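Local atomic coordinates of regulatory protein SWI6 (Saccharomyces cerevisiae, PDB entry 1SW6), a protein that acts as the shared regulatory subunit of the yeast transcription complexes SBF and MBF, which drive cell-cycle-dependent transcription, and is seen here as its ankyrin-repeat domain. Residues Lys170-Val175 against His206-Thr211; Asn176-Gly181 against Ser218-Tyr223; Tyr189-Leu194 against Ser261-Leu266; Tyr223-Leu228 against Asp300-Tyr305. All coordinates share one frame; numbering follows the deposited sequence.

Contact 1 of 4, residues Lys170-Val175 against His206-Thr211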
loop_
_atom_site.group_PDB
_atom_site.type_symbol
_atom_site.label_atom_id
_atom_site.label_comp_id
_atom_site.label_asym_id
_atom_site.label_seq_id
_atom_site.Cartn_x
_atom_site.Cartn_y
_atom_site.Cartn_z
ATOM N N LYS A 170 6.424 -8.832 -4.567
ATOM C CA LYS A 170 5.472 -8.328 -3.578
ATOM C C LYS A 170 5.344 -9.315 -2.429
ATOM O O LYS A 170 5.169 -8.921 -1.273
ATOM C CB LYS A 170 4.101 -8.098 -4.225
ATOM C CG LYS A 170 4.144 -7.042 -5.320
ATOM C CD LYS A 170 4.832 -5.784 -4.797
ATOM C CE LYS A 170 5.292 -4.891 -5.926
ATOM N NZ LYS A 170 6.038 -3.725 -5.396
ATOM N N ALA A 171 5.454 -10.600 -2.750
ATOM C CA ALA A 171 5.374 -11.640 -1.735
ATOM C C ALA A 171 6.489 -11.474 -0.718
ATOM O O ALA A 171 6.289 -11.717 0.477
ATOM C CB ALA A 171 5.476 -13.024 -2.380
ATOM N N VAL A 172 7.671 -11.068 -1.166
ATOM C CA VAL A 172 8.761 -10.938 -0.203
ATOM C C VAL A 172 8.936 -9.555 0.409
ATOM O O VAL A 172 9.802 -9.364 1.260
ATOM C CB VAL A 172 10.107 -11.423 -0.794
ATOM C CG1 VAL A 172 9.986 -12.910 -1.161
ATOM C CG2 VAL A 172 10.488 -10.594 -2.012
ATOM N N LYS A 173 8.106 -8.599 0.001
ATOM C CA LYS A 173 8.187 -7.258 0.570
ATOM C C LYS A 173 7.123 -7.033 1.648
ATOM O O LYS A 173 7.058 -5.949 2.238
ATOM C CB LYS A 173 8.071 -6.193 -0.523
ATOM C CG LYS A 173 9.293 -6.139 -1.422
ATOM C CD LYS A 173 9.178 -5.050 -2.473
ATOM C CE LYS A 173 9.227 -3.661 -1.846
ATOM N NZ LYS A 173 9.393 -2.635 -2.906
ATOM N N SER A 174 6.292 -8.049 1.898
ATOM C CA SER A 174 5.260 -7.978 2.941
ATOM C C SER A 174 5.343 -9.264 3.778
ATOM O O SER A 174 5.865 -10.286 3.307
ATOM C CB SER A 174 3.864 -7.836 2.325
ATOM O OG SER A 174 3.442 -9.040 1.722
ATOM N N VAL A 175 4.850 -9.217 5.016
ATOM C CA VAL A 175 4.918 -10.390 5.885
ATOM C C VAL A 175 3.746 -11.317 5.686
ATOM O O VAL A 175 3.692 -12.394 6.276
ATOM C CB VAL A 175 4.942 -10.018 7.384
ATOM C CG1 VAL A 175 6.047 -9.020 7.659
ATOM C CG2 VAL A 175 3.580 -9.491 7.811
ATOM N N HIS A 206 17.594 -9.898 -3.530
ATOM C CA HIS A 206 17.926 -8.552 -3.075
ATOM C C HIS A 206 16.762 -8.019 -2.261
ATOM O O HIS A 206 16.957 -7.416 -1.214
ATOM C CB HIS A 206 18.181 -7.609 -4.252
ATOM C CG HIS A 206 19.550 -7.724 -4.840
ATOM N ND1 HIS A 206 19.794 -8.351 -6.042
ATOM C CD2 HIS A 206 20.750 -7.272 -4.400
ATOM C CE1 HIS A 206 21.082 -8.278 -6.321
ATOM N NE2 HIS A 206 21.685 -7.629 -5.341
ATOM N N HIS A 207 15.549 -8.257 -2.748
ATOM C CA HIS A 207 14.356 -7.779 -2.069
ATOM C C HIS A 207 14.118 -8.465 -0.732
ATOM O O HIS A 207 13.683 -7.813 0.219
ATOM C CB HIS A 207 13.128 -7.929 -2.983
ATOM C CG HIS A 207 13.108 -6.962 -4.128
ATOM N ND1 HIS A 207 12.887 -5.610 -3.960
ATOM C CD2 HIS A 207 13.312 -7.146 -5.455
ATOM C CE1 HIS A 207 12.957 -5.006 -5.134
ATOM N NE2 HIS A 207 13.213 -5.915 -6.057
ATOM N N ILE A 208 14.404 -9.764 -0.646
ATOM C CA ILE A 208 14.214 -10.492 0.608
ATOM C C ILE A 208 15.093 -9.822 1.662
ATOM O O ILE A 208 14.636 -9.467 2.752
ATOM C CB ILE A 208 14.618 -11.985 0.478
ATOM C CG1 ILE A 208 13.627 -12.720 -0.440
ATOM C CG2 ILE A 208 14.672 -12.630 1.862
ATOM C CD1 ILE A 208 13.861 -14.202 -0.547
ATOM N N ILE A 209 16.361 -9.638 1.319
ATOM C CA ILE A 209 17.294 -8.997 2.219
ATOM C C ILE A 209 16.876 -7.565 2.544
ATOM O O ILE A 209 16.931 -7.165 3.698
ATOM C CB ILE A 209 18.711 -9.024 1.624
ATOM C CG1 ILE A 209 19.427 -10.301 2.080
ATOM C CG2 ILE A 209 19.491 -7.794 2.046
ATOM C CD1 ILE A 209 18.747 -11.586 1.669
ATOM N N ILE A 210 16.458 -6.791 1.542
ATOM C CA ILE A 210 16.033 -5.417 1.816
ATOM C C ILE A 210 14.931 -5.439 2.872
ATOM O O ILE A 210 14.884 -4.594 3.767
ATOM C CB ILE A 210 15.464 -4.708 0.563
ATOM C CG1 ILE A 210 16.566 -4.453 -0.461
ATOM C CG2 ILE A 210 14.816 -3.393 0.968
ATOM C CD1 ILE A 210 17.662 -3.563 0.025
ATOM N N THR A 211 14.048 -6.423 2.764
ATOM C CA THR A 211 12.941 -6.558 3.701
ATOM C C THR A 211 13.416 -6.937 5.092
ATOM O O THR A 211 12.895 -6.439 6.094
ATOM C CB THR A 211 11.929 -7.618 3.220
ATOM O OG1 THR A 211 11.241 -7.131 2.067
ATOM C CG2 THR A 211 10.922 -7.921 4.296
#
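The apolar part of this contact is carried by Val172, whose two methyls meet different residues of helix 204-212. CG1 lies 3.7 Å from CG1 of Ile208, the two side chains crossing obliquely. CG2 meets CB of His207 at 3.9 Å, roughly at a right angle. Branched at CB, valine fits here because it offers a methyl to each neighbour with no flexible chain to order. An alanine in place of Val172 would keep CB against Ile208 CG1, but losing both methyls would probably thin the packing on Ile208 and leave His207 CB without its partner.

The polar part lies one helical turn further on. Thr211 OG1, anti to its carbonyl carbon and beside the backbone N (chi1 -70°), stands 2.8 Å from Val172 O and 3.1 Å from His207 O of its own helix, so a single hydroxyl proton has two carbonyls within reach. Thr211 CG2 also touches Val172 O, at 3.5 Å.

Lys173 covers the side with its methylenes: CD approaches His207 ND1 at 4.0 Å, obliquely to the ring. The ammonium is paired with Glu165, and His207 NE2 is bonded to Asp198. The contact joins ANK 2 to ANK 3, and Cys217 of the second subunit packs on Thr211.

With Lys173 NZ 4.7 Å from His207 ND1, a second proton on the imidazole would probably be disfavoured by the lysine and favoured by Asp198.

Contact 2 of 4, residues Asn176-Gly181 against Ser218-Tyr223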
loop_
_atom_site.group_PDB
_atom_site.type_symbol
_atom_site.label_atom_id
_atom_site.label_comp_id
_atom_site.label_asym_id
_atom_site.label_seq_id
_atom_site.Cartn_x
_atom_site.Cartn_y
_atom_site.Cartn_z
ATOM N N ASN A 176 2.812 -10.895 4.848
ATOM C CA ASN A 176 1.602 -11.661 4.584
ATOM C C ASN A 176 1.769 -13.133 4.218
ATOM O O ASN A 176 1.029 -13.980 4.716
ATOM C CB ASN A 176 0.787 -10.948 3.507
ATOM C CG ASN A 176 0.294 -9.592 3.967
ATOM O OD1 ASN A 176 1.087 -8.762 4.423
ATOM N ND2 ASN A 176 -1.015 -9.358 3.855
ATOM N N ASN A 177 2.723 -13.446 3.344
ATOM C CA ASN A 177 2.916 -14.832 2.936
ATOM C C ASN A 177 3.582 -15.691 4.007
ATOM O O ASN A 177 3.415 -16.903 4.031
ATOM C CB ASN A 177 3.672 -14.875 1.617
ATOM C CG ASN A 177 2.751 -14.633 0.427
ATOM O OD1 ASN A 177 2.120 -15.555 -0.055
ATOM N ND2 ASN A 177 2.652 -13.389 -0.022
ATOM N N TYR A 178 4.323 -15.056 4.905
ATOM C CA TYR A 178 4.961 -15.774 6.002
ATOM C C TYR A 178 3.883 -16.058 7.066
ATOM O O TYR A 178 3.688 -17.191 7.493
ATOM C CB TYR A 178 6.090 -14.919 6.579
ATOM C CG TYR A 178 6.597 -15.340 7.942
ATOM C CD1 TYR A 178 7.154 -16.597 8.152
ATOM C CD2 TYR A 178 6.552 -14.461 9.012
ATOM C CE1 TYR A 178 7.656 -16.963 9.402
ATOM C CE2 TYR A 178 7.049 -14.814 10.258
ATOM C CZ TYR A 178 7.598 -16.062 10.447
ATOM O OH TYR A 178 8.078 -16.397 11.688
ATOM N N ASP A 179 3.162 -15.021 7.471
ATOM C CA ASP A 179 2.112 -15.182 8.469
ATOM C C ASP A 179 1.091 -16.216 8.031
ATOM O O ASP A 179 0.608 -17.003 8.845
ATOM C CB ASP A 179 1.400 -13.852 8.720
ATOM C CG ASP A 179 2.268 -12.858 9.474
ATOM O OD1 ASP A 179 3.395 -13.225 9.870
ATOM O OD2 ASP A 179 1.822 -11.710 9.677
ATOM N N SER A 180 0.781 -16.225 6.739
ATOM C CA SER A 180 -0.204 -17.154 6.201
ATOM C C SER A 180 0.378 -18.504 5.796
ATOM O O SER A 180 -0.364 -19.418 5.455
ATOM C CB SER A 180 -0.916 -16.525 4.999
ATOM O OG SER A 180 -1.465 -15.264 5.339
ATOM N N GLY A 181 1.703 -18.628 5.830
ATOM C CA GLY A 181 2.335 -19.885 5.464
ATOM C C GLY A 181 2.005 -20.355 4.057
ATOM O O GLY A 181 1.913 -21.554 3.806
ATOM N N SER A 218 12.090 -9.171 9.957
ATOM C CA SER A 218 13.296 -9.992 10.038
ATOM C C SER A 218 12.961 -11.490 9.939
ATOM O O SER A 218 13.597 -12.231 9.184
ATOM C CB SER A 218 14.024 -9.681 11.362
ATOM O OG SER A 218 15.043 -10.620 11.660
ATOM N N ALA A 219 11.951 -11.925 10.687
ATOM C CA ALA A 219 11.526 -13.324 10.674
ATOM C C ALA A 219 11.028 -13.747 9.291
ATOM O O ALA A 219 11.430 -14.793 8.779
ATOM C CB ALA A 219 10.434 -13.547 11.709
ATOM N N ALA A 220 10.165 -12.928 8.689
ATOM C CA ALA A 220 9.621 -13.220 7.360
ATOM C C ALA A 220 10.716 -13.413 6.312
ATOM O O ALA A 220 10.685 -14.365 5.537
ATOM C CB ALA A 220 8.680 -12.101 6.919
ATOM N N ALA A 221 11.685 -12.508 6.286
ATOM C CA ALA A 221 12.762 -12.605 5.308
ATOM C C ALA A 221 13.613 -13.859 5.499
ATOM O O ALA A 221 14.061 -14.467 4.525
ATOM C CB ALA A 221 13.636 -11.357 5.360
ATOM N N LYS A 222 13.850 -14.249 6.742
ATOM C CA LYS A 222 14.636 -15.448 6.989
ATOM C C LYS A 222 13.836 -16.612 6.410
ATOM O O LYS A 222 14.363 -17.468 5.697
ATOM C CB LYS A 222 14.829 -15.651 8.491
ATOM C CG LYS A 222 15.617 -16.909 8.887
ATOM C CD LYS A 222 17.098 -16.753 8.566
ATOM C CE LYS A 222 17.949 -17.752 9.344
ATOM N NZ LYS A 222 17.630 -19.177 9.028
ATOM N N TYR A 223 12.546 -16.621 6.718
ATOM C CA TYR A 223 11.634 -17.660 6.255
ATOM C C TYR A 223 11.591 -17.748 4.732
ATOM O O TYR A 223 11.666 -18.841 4.160
ATOM C CB TYR A 223 10.238 -17.365 6.791
ATOM C CG TYR A 223 9.150 -18.293 6.302
ATOM C CD1 TYR A 223 8.911 -19.509 6.938
ATOM C CD2 TYR A 223 8.313 -17.918 5.249
ATOM C CE1 TYR A 223 7.856 -20.328 6.549
ATOM C CE2 TYR A 223 7.255 -18.733 4.850
ATOM C CZ TYR A 223 7.031 -19.933 5.514
ATOM O OH TYR A 223 5.942 -20.702 5.186
HETATM O O HOH W 1 4.959 -21.945 3.015
#
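Tyr178 and Tyr223 bring their rings together where the short helix 176-179 of ANK 2 meets the start of helix 218-234 in ANK 3, a junction between neighbouring ankyrin repeats. Ahead of the tyrosine, the carbonyl O of Asn177 only brushes Tyr223 CE2, at 4.3 Å.

Tyr178 does most of the work. Its chi1 of 164° sets CG anti to the backbone N and beside the carbonyl carbon, and from there the ring lies against the partner helix. CD1 sits over one face of the Tyr223 ring, offset toward the rim and just 3.2 Å from Tyr223 CG, a tight approach. The ring planes make 57°. A face of the Tyr178 ring receives the CA of Ala220 in a CH-pi contact, 4.0 Å from the ring centroid, while Ala219 CB reaches Tyr178 OH at 3.7 Å. Alanines suit these two places because their small side chains let the flat ring come close to the helix backbone.

After Ser180, whose OG bonds back to Asn176 O, Gly181 ends the turn in a Schellman motif with a positive phi of 58°, which favours glycine. Its CA lies 3.7 Å from Tyr223 OH, and a water 2.7 Å from that hydroxyl also donates a weak bond to Gly181 O.

Contact 3 of 4, residues Tyr189-Leu194 against Ser261-Leu266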
loop_
_atom_site.group_PDB
_atom_site.type_symbol
_atom_site.label_atom_id
_atom_site.label_comp_id
_atom_site.label_asym_id
_atom_site.label_seq_id
_atom_site.Cartn_x
_atom_site.Cartn_y
_atom_site.Cartn_z
ATOM N N TYR A 189 3.408 -21.777 -8.375
ATOM C CA TYR A 189 2.738 -20.978 -9.400
ATOM C C TYR A 189 3.503 -19.727 -9.847
ATOM O O TYR A 189 3.244 -19.216 -10.941
ATOM C CB TYR A 189 1.343 -20.554 -8.932
ATOM C CG TYR A 189 0.366 -21.694 -8.843
ATOM C CD1 TYR A 189 0.430 -22.611 -7.795
ATOM C CD2 TYR A 189 -0.602 -21.886 -9.833
ATOM C CE1 TYR A 189 -0.442 -23.696 -7.729
ATOM C CE2 TYR A 189 -1.480 -22.965 -9.782
ATOM C CZ TYR A 189 -1.393 -23.869 -8.726
ATOM O OH TYR A 189 -2.253 -24.944 -8.672
ATOM N N LEU A 190 4.440 -19.236 -9.035
ATOM C CA LEU A 190 5.169 -18.019 -9.421
ATOM C C LEU A 190 6.675 -18.154 -9.649
ATOM O O LEU A 190 7.354 -17.146 -9.803
ATOM C CB LEU A 190 4.924 -16.887 -8.400
ATOM C CG LEU A 190 3.485 -16.434 -8.082
ATOM C CD1 LEU A 190 3.523 -15.105 -7.321
ATOM C CD2 LEU A 190 2.680 -16.249 -9.370
ATOM N N TYR A 191 7.191 -19.384 -9.693
ATOM C CA TYR A 191 8.624 -19.603 -9.915
ATOM C C TYR A 191 9.172 -18.903 -11.163
ATOM O O TYR A 191 10.350 -18.540 -11.200
ATOM C CB TYR A 191 8.940 -21.110 -9.983
ATOM C CG TYR A 191 8.371 -21.819 -11.194
ATOM C CD1 TYR A 191 8.984 -21.716 -12.443
ATOM C CD2 TYR A 191 7.196 -22.548 -11.098
ATOM C CE1 TYR A 191 8.427 -22.322 -13.574
ATOM C CE2 TYR A 191 6.630 -23.156 -12.211
ATOM C CZ TYR A 191 7.248 -23.039 -13.448
ATOM O OH TYR A 191 6.671 -23.643 -14.551
ATOM N N PRO A 192 8.339 -18.709 -12.208
ATOM C CA PRO A 192 8.908 -18.031 -13.377
ATOM C C PRO A 192 9.462 -16.650 -13.026
ATOM O O PRO A 192 10.378 -16.171 -13.681
ATOM C CB PRO A 192 7.725 -17.949 -14.342
ATOM C CG PRO A 192 6.930 -19.193 -14.006
ATOM C CD PRO A 192 6.976 -19.204 -12.499
ATOM N N CYS A 193 8.909 -16.015 -11.991
ATOM C CA CYS A 193 9.366 -14.691 -11.567
ATOM C C CYS A 193 10.766 -14.723 -10.957
ATOM O O CYS A 193 11.448 -13.707 -10.905
ATOM C CB CYS A 193 8.401 -14.090 -10.536
ATOM S SG CYS A 193 6.680 -13.924 -11.082
ATOM N N LEU A 194 11.192 -15.889 -10.489
ATOM C CA LEU A 194 12.512 -16.016 -9.880
ATOM C C LEU A 194 13.645 -15.575 -10.799
ATOM O O LEU A 194 14.716 -15.209 -10.327
ATOM C CB LEU A 194 12.766 -17.462 -9.457
ATOM C CG LEU A 194 11.876 -17.988 -8.342
ATOM C CD1 LEU A 194 12.144 -19.473 -8.133
ATOM C CD2 LEU A 194 12.160 -17.193 -7.066
ATOM N N SER A 261 10.928 -25.143 -19.920
ATOM C CA SER A 261 12.352 -24.868 -20.071
ATOM C C SER A 261 12.882 -24.194 -18.815
ATOM O O SER A 261 14.013 -24.446 -18.405
ATOM C CB SER A 261 12.617 -23.969 -21.281
ATOM O OG SER A 261 12.565 -24.711 -22.488
ATOM N N ILE A 262 12.067 -23.337 -18.207
ATOM C CA ILE A 262 12.477 -22.638 -16.992
ATOM C C ILE A 262 12.516 -23.587 -15.812
ATOM O O ILE A 262 13.546 -23.748 -15.155
ATOM C CB ILE A 262 11.513 -21.470 -16.630
ATOM C CG1 ILE A 262 11.710 -20.308 -17.604
ATOM C CG2 ILE A 262 11.767 -20.999 -15.195
ATOM C CD1 ILE A 262 10.909 -19.071 -17.253
ATOM N N LEU A 263 11.380 -24.217 -15.547
ATOM C CA LEU A 263 11.276 -25.124 -14.427
ATOM C C LEU A 263 12.405 -26.151 -14.458
ATOM O O LEU A 263 13.002 -26.449 -13.433
ATOM C CB LEU A 263 9.907 -25.811 -14.442
ATOM C CG LEU A 263 9.416 -26.333 -13.095
ATOM C CD1 LEU A 263 7.971 -26.748 -13.220
ATOM C CD2 LEU A 263 10.273 -27.493 -12.640
ATOM N N GLU A 264 12.715 -26.665 -15.641
ATOM C CA GLU A 264 13.772 -27.659 -15.775
ATOM C C GLU A 264 15.163 -27.094 -15.505
ATOM O O GLU A 264 15.940 -27.689 -14.762
ATOM C CB GLU A 264 13.731 -28.288 -17.176
ATOM C CG GLU A 264 12.978 -29.623 -17.279
ATOM C CD GLU A 264 11.619 -29.619 -16.580
ATOM O OE1 GLU A 264 11.591 -29.715 -15.332
ATOM O OE2 GLU A 264 10.579 -29.519 -17.274
ATOM N N ASN A 265 15.476 -25.944 -16.094
ATOM C CA ASN A 265 16.797 -25.337 -15.914
ATOM C C ASN A 265 16.981 -24.593 -14.588
ATOM O O ASN A 265 18.082 -24.145 -14.271
ATOM C CB ASN A 265 17.111 -24.382 -17.076
ATOM C CG ASN A 265 17.219 -25.096 -18.415
ATOM O OD1 ASN A 265 17.663 -24.514 -19.406
ATOM N ND2 ASN A 265 16.810 -26.357 -18.453
ATOM N N LEU A 266 15.907 -24.452 -13.820
ATOM C CA LEU A 266 15.989 -23.761 -12.536
ATOM C C LEU A 266 16.378 -24.751 -11.436
ATOM O O LEU A 266 15.520 -25.440 -10.884
ATOM C CB LEU A 266 14.640 -23.126 -12.180
ATOM C CG LEU A 266 14.492 -21.617 -11.929
ATOM C CD1 LEU A 266 13.116 -21.379 -11.298
ATOM C CD2 LEU A 266 15.577 -21.092 -11.005
#
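Tyr191 meets helix 261-265 with its ring, and its CG lies between the backbone N and the carbonyl carbon (chi1 68°), the crowded position. Leu263 covers one ring face, its CG 4.3 Å from the ring centroid and 23° off the normal, a CH-pi contact in which the two side chains cross at about a right angle. Beyond CG, the methyl CD1 of Leu263 reaches Tyr191 OH at 3.6 Å. Pro192 CD lies over the opposite face, toward the rim, so the ring is sandwiched between aliphatic carbons. Ile262 takes the edge instead, with CG2 near the ring plane and 3.9 Å from Tyr191 CE1; the branch at its CB holds that methyl close to the backbone.

The contact ties the end of ANK 2 to a helix inside ANK 3, which at 86 residues is far longer than the roughly 33 of a canonical ankyrin repeat. The one polar group of the tyrosine side chain is satisfied, since OH bonds to Asp260 OD2 just ahead of that helix.

Leu266 follows the helix with a chi1 well away from a staggered value. Its CD1 meets CD1 of Leu194 at 3.8 Å, the two side chains crossing at about a right angle, and lies 4.0 Å from Tyr191 O. Leu194 also packs on Leu228 and Trp231 of helix 218-234.

Contact 4 of 4, residues Tyr223-Leu228 against Asp300-Tyr305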
loop_
_atom_site.group_PDB
_atom_site.type_symbol
_atom_site.label_atom_id
_atom_site.label_comp_id
_atom_site.label_asym_id
_atom_site.label_seq_id
_atom_site.Cartn_x
_atom_site.Cartn_y
_atom_site.Cartn_z
ATOM N N TYR A 223 12.546 -16.621 6.718
ATOM C CA TYR A 223 11.634 -17.660 6.255
ATOM C C TYR A 223 11.591 -17.748 4.732
ATOM O O TYR A 223 11.666 -18.841 4.160
ATOM C CB TYR A 223 10.238 -17.365 6.791
ATOM C CG TYR A 223 9.150 -18.293 6.302
ATOM C CD1 TYR A 223 8.911 -19.509 6.938
ATOM C CD2 TYR A 223 8.313 -17.918 5.249
ATOM C CE1 TYR A 223 7.856 -20.328 6.549
ATOM C CE2 TYR A 223 7.255 -18.733 4.850
ATOM C CZ TYR A 223 7.031 -19.933 5.514
ATOM O OH TYR A 223 5.942 -20.702 5.186
ATOM N N TYR A 224 11.458 -16.596 4.076
ATOM C CA TYR A 224 11.402 -16.548 2.618
ATOM C C TYR A 224 12.675 -17.117 1.989
ATOM O O TYR A 224 12.619 -17.933 1.058
ATOM C CB TYR A 224 11.174 -15.098 2.154
ATOM C CG TYR A 224 9.797 -14.549 2.494
ATOM C CD1 TYR A 224 9.609 -13.192 2.712
ATOM C CD2 TYR A 224 8.679 -15.394 2.581
ATOM C CE1 TYR A 224 8.336 -12.666 3.015
ATOM C CE2 TYR A 224 7.399 -14.885 2.887
ATOM C CZ TYR A 224 7.241 -13.521 3.105
ATOM O OH TYR A 224 6.008 -13.006 3.441
ATOM N N LEU A 225 13.818 -16.697 2.516
ATOM C CA LEU A 225 15.107 -17.166 2.018
ATOM C C LEU A 225 15.249 -18.677 2.129
ATOM O O LEU A 225 15.605 -19.337 1.149
ATOM C CB LEU A 225 16.247 -16.491 2.776
ATOM C CG LEU A 225 17.658 -17.018 2.478
ATOM C CD1 LEU A 225 17.932 -16.944 0.973
ATOM C CD2 LEU A 225 18.685 -16.197 3.239
ATOM N N ASP A 226 14.969 -19.231 3.307
ATOM C CA ASP A 226 15.107 -20.675 3.497
ATOM C C ASP A 226 14.094 -21.474 2.684
ATOM O O ASP A 226 14.440 -22.499 2.116
ATOM C CB ASP A 226 15.003 -21.051 4.980
ATOM C CG ASP A 226 16.169 -20.520 5.802
ATOM O OD1 ASP A 226 17.268 -20.313 5.236
ATOM O OD2 ASP A 226 15.993 -20.315 7.020
ATOM N N ILE A 227 12.851 -21.010 2.627
ATOM C CA ILE A 227 11.830 -21.703 1.842
ATOM C C ILE A 227 12.228 -21.725 0.368
ATOM O O ILE A 227 12.052 -22.730 -0.310
ATOM C CB ILE A 227 10.434 -21.019 1.949
ATOM C CG1 ILE A 227 9.811 -21.299 3.317
ATOM C CG2 ILE A 227 9.513 -21.526 0.848
ATOM C CD1 ILE A 227 9.637 -22.773 3.611
ATOM N N LEU A 228 12.763 -20.610 -0.129
ATOM C CA LEU A 228 13.181 -20.533 -1.524
ATOM C C LEU A 228 14.291 -21.553 -1.838
ATOM O O LEU A 228 14.224 -22.265 -2.847
ATOM C CB LEU A 228 13.672 -19.115 -1.850
ATOM C CG LEU A 228 14.252 -18.885 -3.254
ATOM C CD1 LEU A 228 13.326 -19.480 -4.298
ATOM C CD2 LEU A 228 14.435 -17.401 -3.510
ATOM N N ASP A 300 24.607 -14.457 8.237
ATOM C CA ASP A 300 25.136 -15.803 8.436
ATOM C C ASP A 300 24.418 -16.829 7.569
ATOM O O ASP A 300 25.051 -17.725 7.024
ATOM C CB ASP A 300 25.035 -16.210 9.907
ATOM C CG ASP A 300 26.045 -15.480 10.789
ATOM O OD1 ASP A 300 25.986 -15.665 12.025
ATOM O OD2 ASP A 300 26.896 -14.725 10.252
ATOM N N ALA A 301 23.098 -16.703 7.441
ATOM C CA ALA A 301 22.348 -17.647 6.611
ATOM C C ALA A 301 22.887 -17.603 5.176
ATOM O O ALA A 301 23.145 -18.647 4.568
ATOM C CB ALA A 301 20.876 -17.307 6.630
ATOM N N LEU A 302 23.069 -16.392 4.647
ATOM C CA LEU A 302 23.587 -16.216 3.292
ATOM C C LEU A 302 25.012 -16.738 3.132
ATOM O O LEU A 302 25.356 -17.309 2.093
ATOM C CB LEU A 302 23.573 -14.743 2.890
ATOM C CG LEU A 302 22.263 -14.093 2.464
ATOM C CD1 LEU A 302 22.518 -12.616 2.242
ATOM C CD2 LEU A 302 21.726 -14.762 1.192
ATOM N N LEU A 303 25.845 -16.506 4.142
ATOM C CA LEU A 303 27.224 -16.962 4.087
ATOM C C LEU A 303 27.245 -18.481 4.059
ATOM O O LEU A 303 28.026 -19.088 3.309
ATOM C CB LEU A 303 28.016 -16.431 5.291
ATOM C CG LEU A 303 28.456 -14.959 5.183
ATOM C CD1 LEU A 303 29.028 -14.493 6.511
ATOM C CD2 LEU A 303 29.493 -14.801 4.066
ATOM N N ASP A 304 26.377 -19.094 4.863
ATOM C CA ASP A 304 26.306 -20.548 4.918
ATOM C C ASP A 304 25.806 -21.155 3.611
ATOM O O ASP A 304 26.024 -22.335 3.355
ATOM C CB ASP A 304 25.419 -21.004 6.078
ATOM C CG ASP A 304 26.072 -20.769 7.438
ATOM O OD1 ASP A 304 27.239 -20.321 7.470
ATOM O OD2 ASP A 304 25.422 -21.033 8.472
ATOM N N TYR A 305 25.132 -20.357 2.788
ATOM C CA TYR A 305 24.644 -20.861 1.515
ATOM C C TYR A 305 25.746 -20.665 0.477
ATOM O O TYR A 305 25.610 -21.078 -0.680
ATOM C CB TYR A 305 23.357 -20.142 1.094
ATOM C CG TYR A 305 22.082 -20.649 1.775
ATOM C CD1 TYR A 305 21.146 -19.754 2.303
ATOM C CD2 TYR A 305 21.803 -22.019 1.867
ATOM C CE1 TYR A 305 19.952 -20.210 2.918
ATOM C CE2 TYR A 305 20.626 -22.482 2.471
ATOM C CZ TYR A 305 19.703 -21.568 2.995
ATOM O OH TYR A 305 18.545 -22.015 3.601
HETATM O O HOH W 2 16.536 -23.995 3.292
#
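Tyr305 reaches across from the end of helix 296-304 and donates its hydroxyl proton to Asp226, with OH 2.7 Å from OD1. Its CG is anti to the carbonyl carbon (chi1 -80°), and the ring beyond extends toward Asp226. The donor comes from above the carboxylate, 37° out of its plane, and the side chains cross at about a right angle, carboxylate and ring planes 70° apart. OD1 itself lies at the ring edge, 3.5 Å from Tyr305 CE1. A water bridges the same pair, giving one proton to Asp226 O and another to Tyr305 OH, each over 2.8 Å.

Next to this polar pair, Leu225 packs on three residues. Its CG is 4.0 Å from Tyr305 CE1, the two side chains running antiparallel alongside each other, while its CD2 meets Leu302 CD2 at 3.9 Å and Ala301 CB at 4.2 Å. A long leucine suits this place, for the nearest CA atoms of the two segments, Asp226 CA and Ala301 CA, are 8.4 Å apart.

Further out, Lys222 forms a salt bridge with OD2 of Asp226, and Met229 packs on Tyr305. Leu225 continues onto Leu205 and Leu302 onto Ile209, so helix 204-212 backs the seam between ANK 3 and ANK 4. A phenylalanine in place of Tyr305 would probably leave Asp226 OD1 without this donor and the water without one of its two acceptors.

Asp226 is likely to stay ionised, its negative charge probably stabilised by the lysine's charge and the phenol's hydrogen bond.

In the fold
Following the chain, contact 1 closes a loop from 170-175 to 206-211, contact 2 one from 176-181 to 218-223, and contact 3 one from 189-194 to 261-266. Each opens before the previous one closes, so these three cross, stitching ANK 2 to ANK 3. Contact 4 starts at Tyr223, where contact 2 ends; it follows contacts 1 and 2 in series, crosses contact 3, and carries the stack on to ANK 4. Helix 218-234 is common to contacts 2 and 4. Its Tyr224 OH lies 2.7 Å from Ser174 O, a probable hydrogen bond linking contacts 1 and 4. The second subunit touches contacts 1 and 2 but neither contact 3 nor contact 4.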